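Local coordinates for protein D-hydantoinase (PDB 1NFG) that probably catalyses the stereospecific hydrolysis of the cyclic amide bond of D-hydantoin derivatives, using two zinc ions per subunit, at residues Ala19-Lys24 and Thr29-Ala34; Val162-Thr167 and Ala220-Leu225; Met248-Lys251 and Arg256-Ala259; Leu266-Glu271 and Ala281-Thr286; Leu344-Gln349 and Met399-Thr404. All blocks are in the same frame, centred on the assembly; numbering follows the deposited sequence.

In the fold
From the N terminus the five contacts close one after another, and none nests within or crosses another. Contact 1 closes the short hairpin of strands 15-24 and 27-31, about 47 Å from contact 2, centre to centre. Contact 2 brings together two helices of the metal-dependent hydrolase barrel, 161-174 and 212-229, and contact 3 then closes the tight turn from helix 241-253 into strand 257-262; Leu223 joins these two by packing on Ala250 and Ala257. Contact 4 folds the long loop after that strand back on itself. Contact 5 ties helix 343-352 to the end of strand 390-400 and meets contact 4 where the Tyr267 hydroxyl probably hydrogen-bonds to Met346 O.

Contact 1 (Ala19-Lys24 and Thr29-Ala34); sequences ADLGIK and TQIGGA
Round the flat carbonyl group of Gly22, Thr29 and Gln30 supply three donors to one oxygen. In the carbonyl plane, on a lone pair, sits Gln30 N, 3.3 Å from Gly22 O. Thr29 N approaches almost end-on, 2.8 Å from the same Gly22 O. Above the plane, 62° out of it, stands the hydroxyl Thr29 OG1, 3.0 Å from Gly22 O; its chi1 of 57° sets the oxygen between backbone N and carbonyl carbon and lets it reach the same acceptor as its own amide. Two consecutive residues facing one is a classic beta bulge, here in an antiparallel hairpin whose strand directions differ by 176°. Within the bulge Gly22 N donates to Gln30 O; past the non-hydrogen-bonded Leu21-Ile31 pair, Gly32 N donates to Asp20 O at 2.9 Å. The Gln30 amide group turns back to its own segment: NE2 binds Ala34 O, which lies close to the amide plane, and also Gly32 O, which is tilted from it. On the face carrying Leu21 and Ile31 the two side chains run side by side, with Leu21 CD2 3.5 Å from Ile31 CG1. Ile10 packs on both, while Val384 of the second subunit packs against Ile31 and Ala19.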
# COMPACT_ATOMS: atom_id res chain seq x y z
N ALA A 19 15.80 -41.14 -15.33
CA ALA A 19 15.28 -42.00 -16.38
C ALA A 19 16.06 -41.70 -17.64
O ALA A 19 16.82 -40.73 -17.70
CB ALA A 19 13.80 -41.74 -16.59
N ASP A 20 15.87 -42.55 -18.64
CA ASP A 20 16.54 -42.38 -19.91
C ASP A 20 15.56 -41.83 -20.94
O ASP A 20 14.35 -42.05 -20.83
CB ASP A 20 17.12 -43.71 -20.38
CG ASP A 20 18.16 -44.26 -19.42
OD1 ASP A 20 18.93 -43.46 -18.84
OD2 ASP A 20 18.21 -45.50 -19.26
N LEU A 21 16.10 -41.11 -21.92
CA LEU A 21 15.31 -40.49 -22.97
C LEU A 21 15.50 -41.13 -24.34
O LEU A 21 16.59 -41.59 -24.67
CB LEU A 21 15.67 -39.01 -23.11
CG LEU A 21 15.07 -37.98 -22.17
CD1 LEU A 21 15.70 -36.64 -22.45
CD2 LEU A 21 13.56 -37.91 -22.38
N GLY A 22 14.43 -41.10 -25.13
CA GLY A 22 14.48 -41.63 -26.48
C GLY A 22 14.04 -40.55 -27.46
O GLY A 22 12.88 -40.16 -27.48
N ILE A 23 14.98 -40.08 -28.28
CA ILE A 23 14.68 -39.04 -29.27
C ILE A 23 14.57 -39.62 -30.69
O ILE A 23 15.44 -40.36 -31.14
CB ILE A 23 15.78 -37.96 -29.26
CG1 ILE A 23 15.83 -37.31 -27.88
CG2 ILE A 23 15.51 -36.92 -30.34
CD1 ILE A 23 17.04 -36.44 -27.67
N LYS A 24 13.49 -39.26 -31.39
CA LYS A 24 13.26 -39.75 -32.74
C LYS A 24 12.63 -38.69 -33.65
O LYS A 24 11.49 -38.29 -33.45
CB LYS A 24 12.34 -40.97 -32.68
CG LYS A 24 11.97 -41.56 -34.04
CD LYS A 24 13.15 -42.28 -34.67
CE LYS A 24 12.73 -43.04 -35.91
NZ LYS A 24 13.83 -43.90 -36.43
N THR A 29 10.35 -39.12 -27.97
CA THR A 29 9.32 -40.13 -28.18
C THR A 29 9.08 -41.09 -27.02
O THR A 29 7.98 -41.63 -26.89
CB THR A 29 9.63 -40.94 -29.45
OG1 THR A 29 10.94 -41.53 -29.33
CG2 THR A 29 9.61 -40.03 -30.67
N GLN A 30 10.09 -41.29 -26.17
CA GLN A 30 9.94 -42.19 -25.04
C GLN A 30 10.83 -41.85 -23.85
O GLN A 30 12.01 -41.49 -24.01
CB GLN A 30 10.22 -43.64 -25.45
CG GLN A 30 10.03 -44.64 -24.33
CD GLN A 30 10.44 -46.05 -24.71
OE1 GLN A 30 10.00 -46.58 -25.74
NE2 GLN A 30 11.27 -46.68 -23.89
N ILE A 31 10.26 -41.97 -22.65
CA ILE A 31 10.99 -41.71 -21.42
C ILE A 31 10.82 -42.92 -20.51
O ILE A 31 9.69 -43.34 -20.21
CB ILE A 31 10.46 -40.45 -20.69
CG1 ILE A 31 10.45 -39.26 -21.65
CG2 ILE A 31 11.33 -40.14 -19.48
CD1 ILE A 31 9.85 -37.99 -21.08
N GLY A 32 11.94 -43.50 -20.10
CA GLY A 32 11.91 -44.68 -19.25
C GLY A 32 11.57 -45.95 -20.01
O GLY A 32 11.10 -45.89 -21.15
N GLY A 33 11.82 -47.09 -19.40
CA GLY A 33 11.52 -48.36 -20.05
C GLY A 33 12.62 -48.85 -20.96
O GLY A 33 13.76 -48.40 -20.87
N ALA A 34 12.27 -49.78 -21.84
CA ALA A 34 13.23 -50.35 -22.80
C ALA A 34 13.30 -49.45 -24.02
O ALA A 34 12.34 -49.34 -24.78
CB ALA A 34 12.78 -51.74 -23.21
O HOH W 1 15.51 -47.36 -18.95

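Contact 2 (Val162-Thr167 and Ala220-Leu225); sequences VTLLKT and ARALAL
Leu225 lies across Leu165 at about a right angle, branch point over branch point, with Leu225 CG 3.9 Å from Leu165 CG. One of its methyls goes elsewhere: Leu225 CD2 meets Leu164 CD2 at 3.8 Å, so a single leucine spans two successive residues of helix 161-174. Leu164 gets there because its CG stands anti to the backbone N (chi1 -178°), which sends CD2 over the opposite helix as far as Ala222, where it lies 4.1 Å from Ala222 CA. The small side chain of Ala222 is consistent with so near an approach to the backbone. The two segments cross at -44° with their axes 10.5 Å apart, a spacing bridged by these leucines. Both helices belong to the outer layer of the TIM barrel, and the inner side of the contact rests on strand 178-180, with Leu164 against Val178 and Ala222 against Val180. Ala187 of the third subunit packs on Leu165 and Leu225, which places the contact next to a subunit interface. Beside it an Arg221-Asp161 salt bridge ties the helices. All four touching residues are buried and the meeting atoms are carbon, so between these segments the attraction is probably dispersion and the hydrophobic effect.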
# COMPACT_ATOMS: atom_id res chain seq x y z
N VAL A 162 -1.85 7.56 -26.77
CA VAL A 162 -2.82 7.37 -27.86
C VAL A 162 -2.42 6.13 -28.66
O VAL A 162 -3.26 5.31 -29.02
CB VAL A 162 -2.85 8.58 -28.82
CG1 VAL A 162 -3.83 8.31 -29.96
CG2 VAL A 162 -3.24 9.84 -28.06
N THR A 163 -1.12 6.02 -28.93
CA THR A 163 -0.58 4.90 -29.68
C THR A 163 -0.76 3.61 -28.87
O THR A 163 -1.36 2.65 -29.35
CB THR A 163 0.92 5.12 -29.97
OG1 THR A 163 1.07 6.28 -30.80
CG2 THR A 163 1.51 3.91 -30.68
N LEU A 164 -0.24 3.62 -27.64
CA LEU A 164 -0.33 2.48 -26.73
C LEU A 164 -1.77 1.97 -26.62
O LEU A 164 -2.02 0.76 -26.66
CB LEU A 164 0.21 2.87 -25.35
CG LEU A 164 0.25 1.83 -24.24
CD1 LEU A 164 0.79 0.51 -24.77
CD2 LEU A 164 1.12 2.35 -23.10
N LEU A 165 -2.71 2.89 -26.49
CA LEU A 165 -4.12 2.52 -26.40
C LEU A 165 -4.59 1.86 -27.70
O LEU A 165 -5.38 0.91 -27.67
CB LEU A 165 -4.96 3.77 -26.11
CG LEU A 165 -4.96 4.26 -24.65
CD1 LEU A 165 -5.30 5.74 -24.59
CD2 LEU A 165 -5.96 3.43 -23.86
N LYS A 166 -4.10 2.36 -28.84
CA LYS A 166 -4.49 1.79 -30.12
C LYS A 166 -3.88 0.40 -30.27
O LYS A 166 -4.53 -0.52 -30.79
CB LYS A 166 -4.04 2.69 -31.28
CG LYS A 166 -5.02 3.82 -31.55
CD LYS A 166 -4.68 4.64 -32.79
CE LYS A 166 -3.54 5.61 -32.56
NZ LYS A 166 -3.48 6.63 -33.64
N THR A 167 -2.64 0.26 -29.80
CA THR A 167 -1.95 -1.02 -29.84
C THR A 167 -2.64 -2.01 -28.90
O THR A 167 -2.89 -3.15 -29.28
CB THR A 167 -0.48 -0.87 -29.42
OG1 THR A 167 0.17 0.07 -30.27
CG2 THR A 167 0.25 -2.20 -29.52
N ALA A 220 3.30 2.19 -14.14
CA ALA A 220 1.94 2.38 -13.67
C ALA A 220 1.00 2.85 -14.78
O ALA A 220 -0.11 2.33 -14.92
CB ALA A 220 1.93 3.36 -12.52
N ARG A 221 1.46 3.82 -15.57
CA ARG A 221 0.66 4.36 -16.66
C ARG A 221 0.29 3.27 -17.67
O ARG A 221 -0.88 3.12 -18.05
CB ARG A 221 1.44 5.49 -17.35
CG ARG A 221 0.74 6.18 -18.51
CD ARG A 221 1.10 7.66 -18.54
NE ARG A 221 2.54 7.89 -18.40
CZ ARG A 221 3.40 7.90 -19.41
NH1 ARG A 221 2.97 7.70 -20.66
NH2 ARG A 221 4.70 8.10 -19.18
N ALA A 222 1.29 2.51 -18.11
CA ALA A 222 1.05 1.44 -19.06
C ALA A 222 -0.01 0.49 -18.49
O ALA A 222 -1.01 0.18 -19.15
CB ALA A 222 2.34 0.69 -19.35
N LEU A 223 0.19 0.05 -17.26
CA LEU A 223 -0.76 -0.86 -16.63
C LEU A 223 -2.15 -0.25 -16.52
O LEU A 223 -3.16 -0.94 -16.69
CB LEU A 223 -0.24 -1.28 -15.25
CG LEU A 223 1.07 -2.08 -15.31
CD1 LEU A 223 1.71 -2.17 -13.94
CD2 LEU A 223 0.79 -3.45 -15.87
N ALA A 224 -2.21 1.06 -16.26
CA ALA A 224 -3.49 1.76 -16.16
C ALA A 224 -4.19 1.74 -17.52
O ALA A 224 -5.40 1.50 -17.61
CB ALA A 224 -3.25 3.19 -15.71
N LEU A 225 -3.42 2.01 -18.57
CA LEU A 225 -3.95 2.00 -19.92
C LEU A 225 -4.44 0.61 -20.28
O LEU A 225 -5.50 0.44 -20.90
CB LEU A 225 -2.87 2.47 -20.91
CG LEU A 225 -2.90 3.94 -21.35
CD1 LEU A 225 -3.80 4.78 -20.43
CD2 LEU A 225 -1.48 4.48 -21.38

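Contact 3 (Met248-Lys251 and Arg256-Ala259); sequences MRAK and RALA
Helix 248-251 and strand 257-259 approach closest in backbone at Lys251 and Ala257, whose CA atoms are 5.8 Å apart. From the helix, Lys251 runs extended through chi2 and chi3 and bends only at chi4 (-66°), the turn that carries its ammonium group to the carbonyl of Ala257. Lys251 NZ donates to Ala257 O at 2.6 Å, meeting the C=O at 157° and tilted 17° from the carbonyl plane. Beside this bond the methyls of Ala250 and Ala257 face each other, CB to CB at 4.1 Å. The pairing occurs where the helix of a beta-alpha-beta unit, strand 233-235, helix 241-253 and strand 257-262, turns into its second strand, a repeating element of the TIM barrel. Leu258 belongs to the barrel side of that unit: its CB points away from the helix, and its backbone hydrogen-bonds to Ile233 and Ile235 of the preceding parallel strand. Helix 212-229 covers the alanine pair. Lys251 is buried, and its nitrogen is satisfied by further partners. A water 3.0 Å from Lys251 NZ also accepts from Ala259 N, linking the ammonium to a second point on the strand, and Asn304 OD1 of the second subunit accepts another hydrogen bond from NZ.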
# COMPACT_ATOMS: atom_id res chain seq x y z
N MET A 248 2.57 -5.11 -9.11
CA MET A 248 1.83 -5.79 -8.07
C MET A 248 0.47 -5.14 -7.81
O MET A 248 -0.55 -5.83 -7.69
CB MET A 248 2.68 -5.83 -6.80
CG MET A 248 2.89 -7.23 -6.27
SD MET A 248 3.63 -8.37 -7.47
CE MET A 248 5.29 -8.53 -6.75
N ARG A 249 0.44 -3.81 -7.73
CA ARG A 249 -0.83 -3.12 -7.49
C ARG A 249 -1.80 -3.40 -8.64
O ARG A 249 -2.99 -3.62 -8.42
CB ARG A 249 -0.62 -1.61 -7.33
CG ARG A 249 0.31 -1.25 -6.18
CD ARG A 249 0.63 0.22 -6.10
NE ARG A 249 -0.44 0.98 -5.46
CZ ARG A 249 -1.08 1.99 -6.03
NH1 ARG A 249 -0.77 2.36 -7.27
NH2 ARG A 249 -2.04 2.62 -5.37
N ALA A 250 -1.28 -3.40 -9.86
CA ALA A 250 -2.10 -3.66 -11.03
C ALA A 250 -2.69 -5.07 -10.92
O ALA A 250 -3.90 -5.27 -11.12
CB ALA A 250 -1.26 -3.53 -12.29
N LYS A 251 -1.85 -6.06 -10.61
CA LYS A 251 -2.31 -7.44 -10.48
C LYS A 251 -3.46 -7.55 -9.47
O LYS A 251 -4.42 -8.28 -9.71
CB LYS A 251 -1.18 -8.37 -10.07
CG LYS A 251 -0.19 -8.71 -11.17
CD LYS A 251 0.97 -9.54 -10.62
CE LYS A 251 1.98 -9.94 -11.71
NZ LYS A 251 1.43 -10.87 -12.73
N ARG A 256 -4.70 -7.91 -16.07
CA ARG A 256 -3.92 -9.06 -16.51
C ARG A 256 -2.54 -8.53 -16.84
O ARG A 256 -2.16 -8.41 -18.00
CB ARG A 256 -4.55 -9.70 -17.74
CG ARG A 256 -5.88 -10.38 -17.44
CD ARG A 256 -6.51 -10.91 -18.71
NE ARG A 256 -7.02 -9.84 -19.57
CZ ARG A 256 -7.31 -10.00 -20.86
NH1 ARG A 256 -7.15 -11.18 -21.44
NH2 ARG A 256 -7.79 -8.97 -21.56
N ALA A 257 -1.79 -8.19 -15.79
CA ALA A 257 -0.45 -7.65 -15.95
C ALA A 257 0.59 -8.74 -15.76
O ALA A 257 0.53 -9.51 -14.81
CB ALA A 257 -0.22 -6.54 -14.94
N LEU A 258 1.55 -8.79 -16.69
CA LEU A 258 2.62 -9.77 -16.62
C LEU A 258 3.89 -8.96 -16.61
O LEU A 258 3.89 -7.83 -17.07
CB LEU A 258 2.62 -10.67 -17.85
CG LEU A 258 1.27 -11.22 -18.31
CD1 LEU A 258 1.48 -12.10 -19.52
CD2 LEU A 258 0.61 -11.99 -17.18
N ALA A 259 4.96 -9.54 -16.09
CA ALA A 259 6.23 -8.84 -16.05
C ALA A 259 7.38 -9.83 -16.03
O ALA A 259 7.19 -11.03 -15.83
CB ALA A 259 6.29 -7.94 -14.83
O HOH W 2 3.81 -11.64 -14.30

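Contact 4 (Leu266-Glu271 and Ala281-Thr286); sequences LYLTKE and AKYVFT
Leu268 points its CB toward Tyr283 and Phe285 within the long loop that follows strand 257-262 of the TIM barrel. Its CB, CG and CD2 have no partner in the other segment within 4.2 Å; chi1 of -49° places CG anti to the carbonyl carbon and directs the branch across the gap. The touching is left to one methyl. Leu268 CD1 meets the edges of both aromatic rings, lying near the plane of each. At the tyrosine it is 3.6 Å from Tyr283 CD1, and the two side chains cross at about a right angle. At the phenylalanine it lies 3.7 Å from Phe285 CE2, with the side chains meeting obliquely. Between the two aromatic residues Val284 forms the centre of an inverse gamma turn, closed by a weak bond of 3.1 Å from Phe285 N to Tyr283 O. The loop runs close to the active site: the side chain of Phe285 is about 6 Å from that of the zinc ligand Asp313, and Thr286, probably a substrate-binding residue, hydrogen-bonds through OG1 to Asn335. Phe285 also meets His264 edge-to-face, while Leu268 O accepts from His295 NE2. The Tyr283 ring carries Lys282 CB over one face, and the carbonyl oxygen Tyr283 O stands 3.3 Å above the plane of the Phe285 ring, offset toward its rim.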
# COMPACT_ATOMS: atom_id res chain seq x y z
N LEU A 266 19.79 -8.69 -11.40
CA LEU A 266 19.88 -9.52 -10.21
C LEU A 266 21.34 -9.55 -9.74
O LEU A 266 21.66 -10.16 -8.72
CB LEU A 266 19.46 -10.96 -10.52
CG LEU A 266 18.07 -11.25 -11.07
CD1 LEU A 266 17.98 -12.71 -11.44
CD2 LEU A 266 17.01 -10.90 -10.03
N TYR A 267 22.21 -8.86 -10.46
CA TYR A 267 23.62 -8.88 -10.13
C TYR A 267 24.37 -7.57 -10.18
O TYR A 267 25.34 -7.38 -9.45
CB TYR A 267 24.33 -9.87 -11.06
CG TYR A 267 23.99 -11.32 -10.79
CD1 TYR A 267 24.60 -12.02 -9.76
CD2 TYR A 267 23.03 -11.99 -11.56
CE1 TYR A 267 24.28 -13.34 -9.49
CE2 TYR A 267 22.70 -13.31 -11.31
CZ TYR A 267 23.34 -13.98 -10.27
OH TYR A 267 23.03 -15.30 -9.99
N LEU A 268 23.95 -6.66 -11.05
CA LEU A 268 24.66 -5.39 -11.18
C LEU A 268 23.99 -4.23 -10.46
O LEU A 268 22.79 -4.25 -10.20
CB LEU A 268 24.83 -5.07 -12.67
CG LEU A 268 25.40 -6.24 -13.49
CD1 LEU A 268 25.61 -5.80 -14.92
CD2 LEU A 268 26.71 -6.72 -12.89
N THR A 269 24.78 -3.22 -10.12
CA THR A 269 24.26 -2.05 -9.42
C THR A 269 24.79 -0.78 -10.07
O THR A 269 25.81 -0.82 -10.75
CB THR A 269 24.70 -2.03 -7.96
OG1 THR A 269 26.12 -1.83 -7.90
CG2 THR A 269 24.34 -3.34 -7.28
N LYS A 270 24.11 0.33 -9.83
CA LYS A 270 24.53 1.59 -10.42
C LYS A 270 25.97 1.93 -10.07
O LYS A 270 26.62 2.67 -10.80
CB LYS A 270 23.60 2.73 -9.99
CG LYS A 270 23.72 3.13 -8.54
CD LYS A 270 22.89 4.37 -8.26
CE LYS A 270 23.11 4.86 -6.84
NZ LYS A 270 22.30 6.08 -6.57
N GLU A 271 26.48 1.37 -8.98
CA GLU A 271 27.86 1.64 -8.60
C GLU A 271 28.81 1.08 -9.65
O GLU A 271 29.95 1.53 -9.77
CB GLU A 271 28.18 1.03 -7.23
CG GLU A 271 27.65 1.83 -6.04
CD GLU A 271 26.14 1.95 -6.04
OE1 GLU A 271 25.46 0.90 -6.15
OE2 GLU A 271 25.63 3.09 -5.90
N ALA A 281 31.09 2.35 -18.57
CA ALA A 281 30.35 2.45 -19.82
C ALA A 281 29.77 1.09 -20.21
O ALA A 281 28.70 1.01 -20.81
CB ALA A 281 31.26 2.96 -20.93
N LYS A 282 30.48 0.02 -19.85
CA LYS A 282 30.02 -1.32 -20.16
C LYS A 282 28.66 -1.60 -19.54
O LYS A 282 27.86 -2.36 -20.09
CB LYS A 282 31.01 -2.36 -19.63
CG LYS A 282 32.36 -2.33 -20.31
CD LYS A 282 33.26 -3.41 -19.77
CE LYS A 282 34.63 -3.36 -20.41
NZ LYS A 282 35.51 -4.44 -19.87
N TYR A 283 28.39 -0.97 -18.41
CA TYR A 283 27.15 -1.18 -17.68
C TYR A 283 26.06 -0.18 -17.99
O TYR A 283 25.09 -0.06 -17.25
CB TYR A 283 27.45 -1.20 -16.19
CG TYR A 283 28.52 -2.21 -15.90
CD1 TYR A 283 28.22 -3.56 -15.81
CD2 TYR A 283 29.86 -1.82 -15.85
CE1 TYR A 283 29.22 -4.51 -15.68
CE2 TYR A 283 30.87 -2.76 -15.73
CZ TYR A 283 30.54 -4.10 -15.65
OH TYR A 283 31.54 -5.04 -15.56
N VAL A 284 26.23 0.52 -19.10
CA VAL A 284 25.23 1.49 -19.49
C VAL A 284 24.12 0.79 -20.28
O VAL A 284 24.20 0.65 -21.51
CB VAL A 284 25.83 2.62 -20.35
CG1 VAL A 284 24.73 3.52 -20.88
CG2 VAL A 284 26.82 3.43 -19.52
N PHE A 285 23.12 0.32 -19.56
CA PHE A 285 21.96 -0.32 -20.17
C PHE A 285 20.73 0.32 -19.56
O PHE A 285 20.83 1.01 -18.54
CB PHE A 285 21.98 -1.84 -19.95
CG PHE A 285 22.35 -2.26 -18.57
CD1 PHE A 285 21.47 -2.10 -17.51
CD2 PHE A 285 23.60 -2.82 -18.32
CE1 PHE A 285 21.82 -2.49 -16.23
CE2 PHE A 285 23.96 -3.22 -17.04
CZ PHE A 285 23.07 -3.06 -16.00
N THR A 286 19.58 0.09 -20.17
CA THR A 286 18.34 0.69 -19.71
C THR A 286 17.20 -0.29 -19.48
O THR A 286 16.99 -1.19 -20.29
CB THR A 286 17.90 1.76 -20.72
OG1 THR A 286 18.90 2.78 -20.81
CG2 THR A 286 16.57 2.39 -20.32

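Contact 5 (Leu344-Gln349 and Met399-Thr404); sequences LMMVYQ and MVIEQT
Ile401 is the bump of this contact, its CD1 facing the terminal methyls of Met346 and Met345. Ile401 CD1 meets Met346 CE tip to tip, the nearest approach here at 3.3 Å, and lies more loosely, 4.4 Å away, against Met345 CE. The two methionines leave helix 343-352 differently. Met346 folds at chi2 (-62°) and again at chi3, curling its methyl round toward the isoleucine, whereas Met345 stays extended through chi2 and carries its sulfur farther out. There a second, looser meeting occurs at the edge, with Met345 SD 4.4 Å from Met399 SD. The helix backbone stays well back, the closest CA pair being Met345 and Ile401 at 9.6 Å, so long flexible side chains span the distance. This packing sets the helix against the end of strand 390-400 and the residue just after it; strand 419-429 extends the surface, with Val420 touching Met346 and Pro424 touching Met345. Across the contact only methyls and thioethers meet, and three of the four touching residues are buried, which implies cohesion through dispersion, to which the polarisable sulfurs may add a little, with no directional bond to fix the register.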
# COMPACT_ATOMS: atom_id res chain seq x y z
N LEU A 344 21.49 -18.53 -18.49
CA LEU A 344 21.23 -19.72 -17.68
C LEU A 344 22.19 -19.92 -16.52
O LEU A 344 21.76 -20.10 -15.38
CB LEU A 344 21.22 -20.99 -18.55
CG LEU A 344 20.11 -21.21 -19.58
CD1 LEU A 344 19.67 -22.65 -19.52
CD2 LEU A 344 18.93 -20.32 -19.32
N MET A 345 23.49 -19.90 -16.79
CA MET A 345 24.45 -20.09 -15.71
C MET A 345 24.23 -19.12 -14.57
O MET A 345 24.20 -19.51 -13.40
CB MET A 345 25.89 -19.96 -16.22
CG MET A 345 26.38 -21.15 -17.03
SD MET A 345 28.10 -20.97 -17.51
CE MET A 345 27.95 -19.75 -18.83
N MET A 346 24.06 -17.84 -14.91
CA MET A 346 23.83 -16.80 -13.92
C MET A 346 22.55 -17.02 -13.11
O MET A 346 22.55 -16.92 -11.89
CB MET A 346 23.79 -15.44 -14.61
CG MET A 346 25.13 -15.00 -15.17
SD MET A 346 26.36 -14.81 -13.86
CE MET A 346 27.11 -16.32 -13.96
N VAL A 347 21.45 -17.33 -13.79
CA VAL A 347 20.20 -17.56 -13.09
C VAL A 347 20.33 -18.82 -12.24
O VAL A 347 19.81 -18.88 -11.12
CB VAL A 347 19.03 -17.74 -14.08
CG1 VAL A 347 17.78 -18.22 -13.35
CG2 VAL A 347 18.75 -16.41 -14.79
N TYR A 348 21.04 -19.82 -12.77
CA TYR A 348 21.24 -21.08 -12.06
C TYR A 348 21.97 -20.90 -10.73
O TYR A 348 21.76 -21.67 -9.79
CB TYR A 348 22.02 -22.07 -12.93
CG TYR A 348 22.21 -23.43 -12.28
CD1 TYR A 348 21.16 -24.36 -12.23
CD2 TYR A 348 23.41 -23.77 -11.65
CE1 TYR A 348 21.30 -25.57 -11.57
CE2 TYR A 348 23.55 -24.98 -10.98
CZ TYR A 348 22.49 -25.87 -10.94
OH TYR A 348 22.62 -27.05 -10.24
N GLN A 349 22.83 -19.90 -10.64
CA GLN A 349 23.55 -19.68 -9.40
C GLN A 349 22.56 -19.40 -8.28
O GLN A 349 22.86 -19.59 -7.10
CB GLN A 349 24.53 -18.51 -9.54
CG GLN A 349 25.56 -18.71 -10.63
CD GLN A 349 26.26 -20.05 -10.52
OE1 GLN A 349 27.03 -20.29 -9.59
NE2 GLN A 349 25.99 -20.94 -11.48
N MET A 399 33.62 -22.79 -12.81
CA MET A 399 34.29 -22.03 -13.86
C MET A 399 34.16 -20.53 -13.65
O MET A 399 33.23 -20.05 -13.02
CB MET A 399 33.67 -22.42 -15.20
CG MET A 399 33.79 -21.39 -16.30
SD MET A 399 32.48 -21.66 -17.50
CE MET A 399 33.09 -23.14 -18.32
N VAL A 400 35.13 -19.79 -14.19
CA VAL A 400 35.10 -18.34 -14.10
C VAL A 400 34.68 -17.83 -15.46
O VAL A 400 35.26 -18.20 -16.48
CB VAL A 400 36.48 -17.75 -13.80
CG1 VAL A 400 36.41 -16.23 -13.89
CG2 VAL A 400 36.93 -18.19 -12.42
N ILE A 401 33.67 -16.96 -15.49
CA ILE A 401 33.21 -16.43 -16.76
C ILE A 401 34.19 -15.41 -17.31
O ILE A 401 34.45 -14.37 -16.70
CB ILE A 401 31.82 -15.79 -16.63
CG1 ILE A 401 30.81 -16.88 -16.26
CG2 ILE A 401 31.43 -15.12 -17.95
CD1 ILE A 401 29.37 -16.44 -16.33
N GLU A 402 34.75 -15.72 -18.48
CA GLU A 402 35.70 -14.84 -19.14
C GLU A 402 35.25 -14.69 -20.58
O GLU A 402 34.90 -15.68 -21.23
CB GLU A 402 37.10 -15.45 -19.10
CG GLU A 402 37.51 -15.98 -17.75
CD GLU A 402 38.82 -16.71 -17.80
OE1 GLU A 402 39.88 -16.05 -17.73
OE2 GLU A 402 38.80 -17.96 -17.93
N GLN A 403 35.25 -13.45 -21.07
CA GLN A 403 34.82 -13.18 -22.44
C GLN A 403 35.65 -13.97 -23.44
O GLN A 403 35.15 -14.34 -24.51
CB GLN A 403 34.93 -11.69 -22.74
CG GLN A 403 34.39 -11.29 -24.10
CD GLN A 403 32.99 -11.79 -24.35
OE1 GLN A 403 32.30 -12.22 -23.42
NE2 GLN A 403 32.55 -11.73 -25.60
N THR A 404 36.91 -14.22 -23.10
CA THR A 404 37.80 -14.97 -23.99
C THR A 404 37.28 -16.39 -24.20
O THR A 404 37.65 -17.05 -25.17
CB THR A 404 39.23 -15.07 -23.41
OG1 THR A 404 39.21 -15.72 -22.14
CG2 THR A 404 39.84 -13.69 -23.27